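Local coordinates for protein cellulase (Rhodothermus marinus, PDB 3B7M) that probably hydrolyses internal beta-1,4-glucosidic bonds of cellulose, as a thermostable family 12 endoglucanase engineered in its active surface for activity at moderate temperature, at residues D97-A102 with D112-I117; E143-D148 with S156-T161. All coordinates share one frame; numbering follows the deposited sequence.

Interaction 1 of 2, residues D97-A102 with D112-I117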
loop_
_atom_site.group_PDB
_atom_site.type_symbol
_atom_site.label_atom_id
_atom_site.label_comp_id
_atom_site.label_asym_id
_atom_site.label_seq_id
_atom_site.Cartn_x
_atom_site.Cartn_y
_atom_site.Cartn_z
ATOM N N ASP A 97 -0.400 1.569 -0.729
ATOM C CA ASP A 97 -0.217 2.695 0.172
ATOM C C ASP A 97 0.638 3.733 -0.562
ATOM O O ASP A 97 1.761 3.437 -0.992
ATOM C CB ASP A 97 0.480 2.218 1.448
ATOM C CG ASP A 97 0.124 3.047 2.687
ATOM O OD1 ASP A 97 -0.641 4.031 2.597
ATOM O OD2 ASP A 97 0.625 2.680 3.773
ATOM N N ILE A 98 0.092 4.927 -0.742
ATOM C CA ILE A 98 0.772 5.997 -1.464
ATOM C C ILE A 98 0.941 7.207 -0.539
ATOM O O ILE A 98 -0.038 7.674 0.069
ATOM C CB ILE A 98 0.001 6.406 -2.740
ATOM C CG1 ILE A 98 -0.379 5.150 -3.562
ATOM C CG2 ILE A 98 0.845 7.350 -3.575
ATOM C CD1 ILE A 98 -1.230 5.412 -4.801
ATOM N N PHE A 99 2.172 7.707 -0.423
ATOM C CA PHE A 99 2.447 8.802 0.516
ATOM C C PHE A 99 2.744 10.149 -0.138
ATOM O O PHE A 99 3.510 10.227 -1.106
ATOM C CB PHE A 99 3.567 8.414 1.478
ATOM C CG PHE A 99 3.146 7.400 2.496
ATOM C CD1 PHE A 99 2.445 7.794 3.640
ATOM C CD2 PHE A 99 3.427 6.048 2.309
ATOM C CE1 PHE A 99 2.039 6.849 4.587
ATOM C CE2 PHE A 99 3.029 5.095 3.255
ATOM C CZ PHE A 99 2.336 5.496 4.391
ATOM N N PHE A 100 2.115 11.195 0.404
ATOM C CA PHE A 100 2.275 12.569 -0.062
ATOM C C PHE A 100 2.730 13.438 1.086
ATOM O O PHE A 100 2.290 13.247 2.221
ATOM C CB PHE A 100 0.955 13.140 -0.576
ATOM C CG PHE A 100 0.323 12.322 -1.660
ATOM C CD1 PHE A 100 -0.474 11.228 -1.348
ATOM C CD2 PHE A 100 0.527 12.637 -2.991
ATOM C CE1 PHE A 100 -1.069 10.465 -2.360
ATOM C CE2 PHE A 100 -0.064 11.875 -4.000
ATOM C CZ PHE A 100 -0.867 10.795 -3.669
ATOM N N ALA A 101 3.593 14.409 0.787
ATOM C CA ALA A 101 4.018 15.384 1.781
ATOM C C ALA A 101 4.182 16.764 1.152
ATOM O O ALA A 101 4.618 16.895 -0.005
ATOM C CB ALA A 101 5.315 14.942 2.434
ATOM N N ALA A 102 3.826 17.793 1.917
ATOM C CA ALA A 102 4.053 19.164 1.495
ATOM C C ALA A 102 5.555 19.430 1.377
ATOM O O ALA A 102 6.008 20.109 0.452
ATOM C CB ALA A 102 3.412 20.134 2.480
ATOM N N ASP A 112 0.534 16.221 5.256
ATOM C CA ASP A 112 0.978 14.884 4.915
ATOM C C ASP A 112 -0.269 14.029 4.713
ATOM O O ASP A 112 -1.268 14.204 5.420
ATOM C CB ASP A 112 1.770 14.324 6.079
ATOM C CG ASP A 112 2.451 13.028 5.753
ATOM O OD1 ASP A 112 2.923 12.855 4.612
ATOM O OD2 ASP A 112 2.542 12.172 6.654
ATOM N N ALA A 113 -0.217 13.124 3.736
ATOM C CA ALA A 113 -1.348 12.250 3.457
ATOM C C ALA A 113 -0.925 10.852 3.032
ATOM O O ALA A 113 0.169 10.626 2.508
ATOM C CB ALA A 113 -2.278 12.870 2.422
ATOM N N GLU A 114 -1.838 9.925 3.269
ATOM C CA GLU A 114 -1.656 8.533 2.954
ATOM C C GLU A 114 -2.882 8.127 2.160
ATOM O O GLU A 114 -4.008 8.276 2.644
ATOM C CB GLU A 114 -1.573 7.754 4.267
ATOM C CG GLU A 114 -1.405 6.260 4.130
ATOM C CD GLU A 114 -1.110 5.546 5.464
ATOM O OE1 GLU A 114 -1.000 6.208 6.536
ATOM O OE2 GLU A 114 -0.988 4.301 5.435
ATOM N N LEU A 115 -2.664 7.648 0.939
ATOM C CA LEU A 115 -3.752 7.156 0.097
ATOM C C LEU A 115 -3.629 5.650 -0.100
ATOM O O LEU A 115 -2.627 5.164 -0.629
ATOM C CB LEU A 115 -3.770 7.870 -1.256
ATOM C CG LEU A 115 -5.028 7.782 -2.130
ATOM C CD1 LEU A 115 -5.191 9.044 -2.971
ATOM C CD2 LEU A 115 -5.008 6.559 -3.031
ATOM N N MET A 116 -4.659 4.937 0.333
ATOM C CA MET A 116 -4.720 3.480 0.256
ATOM C C MET A 116 -5.729 2.997 -0.785
ATOM O O MET A 116 -6.780 3.609 -0.990
ATOM C CB MET A 116 -5.086 2.870 1.612
ATOM C CG MET A 116 -4.201 3.309 2.785
ATOM S SD MET A 116 -4.325 2.154 4.167
ATOM C CE MET A 116 -3.244 0.847 3.576
ATOM N N ILE A 117 -5.399 1.892 -1.434
ATOM C CA ILE A 117 -6.308 1.253 -2.374
ATOM C C ILE A 117 -6.357 -0.203 -1.993
ATOM O O ILE A 117 -5.357 -0.912 -2.105
ATOM C CB ILE A 117 -5.832 1.439 -3.814
ATOM C CG1 ILE A 117 -5.636 2.933 -4.107
ATOM C CG2 ILE A 117 -6.787 0.754 -4.818
ATOM C CD1 ILE A 117 -4.986 3.236 -5.467
#

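Interaction 2 of 2, residues E143-D148 with S156-T161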
loop_
_atom_site.group_PDB
_atom_site.type_symbol
_atom_site.label_atom_id
_atom_site.label_comp_id
_atom_site.label_asym_id
_atom_site.label_seq_id
_atom_site.Cartn_x
_atom_site.Cartn_y
_atom_site.Cartn_z
ATOM N N GLU A 143 -15.586 2.196 -2.414
ATOM C CA GLU A 143 -16.008 2.963 -1.247
ATOM C C GLU A 143 -14.855 3.873 -0.858
ATOM O O GLU A 143 -13.693 3.444 -0.875
ATOM C CB GLU A 143 -16.288 2.076 -0.032
ATOM C CG GLU A 143 -17.278 0.961 -0.196
ATOM C CD GLU A 143 -17.408 0.134 1.090
ATOM O OE1 GLU A 143 -16.373 -0.091 1.793
ATOM O OE2 GLU A 143 -18.550 -0.293 1.391
ATOM N N VAL A 144 -15.183 5.105 -0.484
ATOM C CA VAL A 144 -14.192 6.078 -0.070
ATOM C C VAL A 144 -14.334 6.242 1.436
ATOM O O VAL A 144 -15.432 6.474 1.942
ATOM C CB VAL A 144 -14.384 7.451 -0.781
ATOM C CG1 VAL A 144 -13.250 8.425 -0.422
ATOM C CG2 VAL A 144 -14.456 7.264 -2.306
ATOM N N TRP A 145 -13.210 6.099 2.133
ATOM C CA TRP A 145 -13.139 6.284 3.567
ATOM C C TRP A 145 -12.156 7.413 3.829
ATOM O O TRP A 145 -11.133 7.537 3.138
ATOM C CB TRP A 145 -12.660 5.006 4.265
ATOM C CG TRP A 145 -13.577 3.819 4.091
ATOM C CD1 TRP A 145 -13.762 3.078 2.953
ATOM C CD2 TRP A 145 -14.433 3.249 5.085
ATOM N NE1 TRP A 145 -14.674 2.081 3.183
ATOM C CE2 TRP A 145 -15.099 2.160 4.486
ATOM C CE3 TRP A 145 -14.702 3.554 6.423
ATOM C CZ2 TRP A 145 -16.018 1.370 5.179
ATOM C CZ3 TRP A 145 -15.623 2.765 7.113
ATOM C CH2 TRP A 145 -16.268 1.688 6.488
ATOM N N TYR A 146 -12.456 8.223 4.834
ATOM C CA TYR A 146 -11.605 9.354 5.163
ATOM C C TYR A 146 -11.408 9.498 6.667
ATOM O O TYR A 146 -12.365 9.426 7.442
ATOM C CB TYR A 146 -12.159 10.651 4.561
ATOM C CG TYR A 146 -11.320 11.866 4.877
ATOM C CD1 TYR A 146 -10.054 12.016 4.318
ATOM C CD2 TYR A 146 -11.784 12.864 5.747
ATOM C CE1 TYR A 146 -9.266 13.117 4.601
ATOM C CE2 TYR A 146 -10.992 13.988 6.041
ATOM C CZ TYR A 146 -9.735 14.099 5.456
ATOM O OH TYR A 146 -8.919 15.179 5.718
ATOM N N ALA A 147 -10.149 9.702 7.054
ATOM C CA ALA A 147 -9.766 9.944 8.439
ATOM C C ALA A 147 -8.922 11.198 8.520
ATOM O O ALA A 147 -7.930 11.355 7.786
ATOM C CB ALA A 147 -8.992 8.767 8.999
ATOM N N ASP A 148 -9.339 12.100 9.399
ATOM C CA ASP A 148 -8.527 13.248 9.747
ATOM C C ASP A 148 -8.136 13.100 11.205
ATOM O O ASP A 148 -8.637 13.826 12.071
ATOM C CB ASP A 148 -9.291 14.555 9.525
ATOM C CG ASP A 148 -8.374 15.778 9.537
ATOM O OD1 ASP A 148 -7.362 15.782 10.288
ATOM O OD2 ASP A 148 -8.670 16.740 8.779
ATOM N N SER A 156 -8.845 6.084 1.976
ATOM C CA SER A 156 -8.854 4.692 1.531
ATOM C C SER A 156 -9.960 4.446 0.524
ATOM O O SER A 156 -11.108 4.827 0.755
ATOM C CB SER A 156 -9.047 3.739 2.707
ATOM O OG SER A 156 -8.083 3.946 3.724
ATOM N N TYR A 157 -9.597 3.811 -0.592
ATOM C CA TYR A 157 -10.544 3.370 -1.616
ATOM C C TYR A 157 -10.613 1.858 -1.532
ATOM O O TYR A 157 -9.586 1.180 -1.638
ATOM C CB TYR A 157 -10.069 3.807 -3.007
ATOM C CG TYR A 157 -10.032 5.312 -3.186
ATOM C CD1 TYR A 157 -8.938 6.068 -2.738
ATOM C CD2 TYR A 157 -11.092 5.979 -3.799
ATOM C CE1 TYR A 157 -8.913 7.463 -2.903
ATOM C CE2 TYR A 157 -11.083 7.362 -3.967
ATOM C CZ TYR A 157 -9.999 8.102 -3.509
ATOM O OH TYR A 157 -9.995 9.466 -3.691
ATOM N N VAL A 158 -11.809 1.330 -1.301
ATOM C CA VAL A 158 -12.003 -0.109 -1.107
ATOM C C VAL A 158 -12.873 -0.633 -2.239
ATOM O O VAL A 158 -14.044 -0.269 -2.350
ATOM C CB VAL A 158 -12.655 -0.418 0.271
ATOM C CG1 VAL A 158 -12.753 -1.908 0.512
ATOM C CG2 VAL A 158 -11.857 0.239 1.401
ATOM N N ARG A 159 -12.278 -1.458 -3.094
ATOM C CA ARG A 159 -12.984 -2.088 -4.208
ATOM C C ARG A 159 -14.184 -2.877 -3.722
ATOM O O ARG A 159 -14.035 -3.761 -2.902
ATOM C CB ARG A 159 -12.034 -3.021 -4.947
ATOM C CG ARG A 159 -12.213 -2.985 -6.463
ATOM C CD ARG A 159 -11.268 -3.941 -7.131
ATOM N NE ARG A 159 -11.234 -3.770 -8.589
ATOM C CZ ARG A 159 -11.964 -4.482 -9.448
ATOM N NH1 ARG A 159 -12.807 -5.413 -9.005
ATOM N NH2 ARG A 159 -11.849 -4.260 -10.755
ATOM N N THR A 160 -15.372 -2.559 -4.224
ATOM C CA THR A 160 -16.591 -3.265 -3.782
ATOM C C THR A 160 -16.613 -4.690 -4.316
ATOM O O THR A 160 -17.239 -5.568 -3.723
ATOM C CB THR A 160 -17.880 -2.548 -4.214
ATOM O OG1 THR A 160 -17.881 -2.420 -5.639
ATOM C CG2 THR A 160 -17.935 -1.167 -3.625
ATOM N N THR A 161 -15.956 -4.919 -5.452
ATOM C CA THR A 161 -15.681 -6.292 -5.862
ATOM C C THR A 161 -14.201 -6.675 -5.740
ATOM O O THR A 161 -13.348 -6.109 -6.432
ATOM C CB THR A 161 -16.401 -6.748 -7.183
ATOM O OG1 THR A 161 -15.463 -7.328 -8.100
ATOM C CG2 THR A 161 -17.178 -5.650 -7.824
#

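Interaction 1 of 2, residues D97-A102 with D112-I117
Glu114 lies alongside the ring of Phe99, both side chains pointing the same way off the sheet, while its carboxylate reaches across to that of Asp97. Its chain is extended, with CG anti to the backbone N (chi1 179°), and this runs CB, CG and CD past one end of the ring: Glu114 CD is 3.5 Å from Phe99 CE1. Ring and carboxylate planes are 39° apart, so the two groups are not stacked flat. Asp97 OD2 and Glu114 OE2 are 2.8 Å apart, the two carboxylates turned 31° from each other. Met116 lines the same face, with its CE 4.1 Å from Asp97 CG. An alanine in place of Glu114 would probably leave Asp97 without its carboxylate neighbour and the Phe99 ring without the chain that lies along one side of it, with more room to turn.

The other face is apolar. Phe100 lays its ring edge in plane against Leu115, CE1 to CB 3.9 Å, and the Ile98 and Leu115 CB atoms face each other at 4.3 Å. Ile175 and Ala178 of helix 171-181 cover this side. Between the faces, Ile98 with Leu115 and Phe100 with Ala113 form hydrogen-bonded pairs; Ile98 N to Leu115 O measures 2.7 Å, and Leu115 N answers to Ile98 O at 2.8 Å. Asp97, Phe99 and Ala101 stand opposite Met116, Glu114 and Asp112 in non-hydrogen-bonded pairs.

Met116 also touches Glu198 on strand 189-199, and Asp97 and Phe99 touch Gln194 there. This antiparallel hairpin, with carboxylates on one face and a helix-packed hydrophobic face behind, is consistent with the cleft-bearing sheet of the family 12 beta-jelly roll.

Interaction 2 of 2, residues E143-D148 with S156-T161
Ser156 and Trp145 form a hydrogen-bonded antiparallel pair: Trp145 N donates a hydrogen bond to Ser156 O at 2.8 Å, and Ser156 N returns the bond to Trp145 O. Their side chains leave the same face, the two CB atoms 4.1 Å apart.

Tyr157 turns to the other face and lies side by side with Val144. Val144 CG2, anti to the carbonyl carbon, comes 3.8 Å from Tyr157 CE2, while the phenol OH continues to a hydrogen bond with Asp177.

Val158 pairs with Glu143 through two backbone bonds, Val158 N to Glu143 O and Glu143 N to Val158 O. On the face shared with Trp145 its CG2 meets the five-membered part of the indole obliquely, 3.8 Å from Trp145 CD1. The indole's rotation is fixed further by its own strand. Trp145 NE1 donates to Glu143 OE1 at 3.1 Å, the acceptor lying in the ring plane but itself approached from above the carboxylate plane, 47° out of it. Glu143 OE2 forms a salt bridge to Arg131, so both oxygens of this carboxylate have a partner.

After Arg159 the strand gives way to a turn, where Thr160 brings CG2 to 4.1 Å from Glu143 CG.

Pro127 covers the Trp145, Ser156 and Val158 face. On the reverse, Phe174 of helix 171-181 meets the Tyr157 ring edge-to-face, and Val132 and Val135 of strand 130-137 pack on Val144. Strand 152-159 runs between strand 140-148 and strand 112-122, whose Met116 and Trp118 touch Ser156.

Overall arrangement
From the N terminus, strand 91-101 carries the chain into interaction 1, whose return after a ten-residue connection, 102-111, closes the first hairpin at strand 112-122. The chain then adds strand 130-137 and opens interaction 2, which closes the hairpin of strands 140-148 and 152-159. The two loops follow in series, neither nesting nor crossing. They join because strand 152-159 comes back beside strand 112-122, parallel to it: Met116 O and Tyr157 N lie 2.9 Å apart, a probable hydrogen bond, and Leu115 packs on Tyr157. Both hairpins thereby join the same mixed sheet, with the later helix 171-181 packed against Leu115, Ile117 and Tyr157.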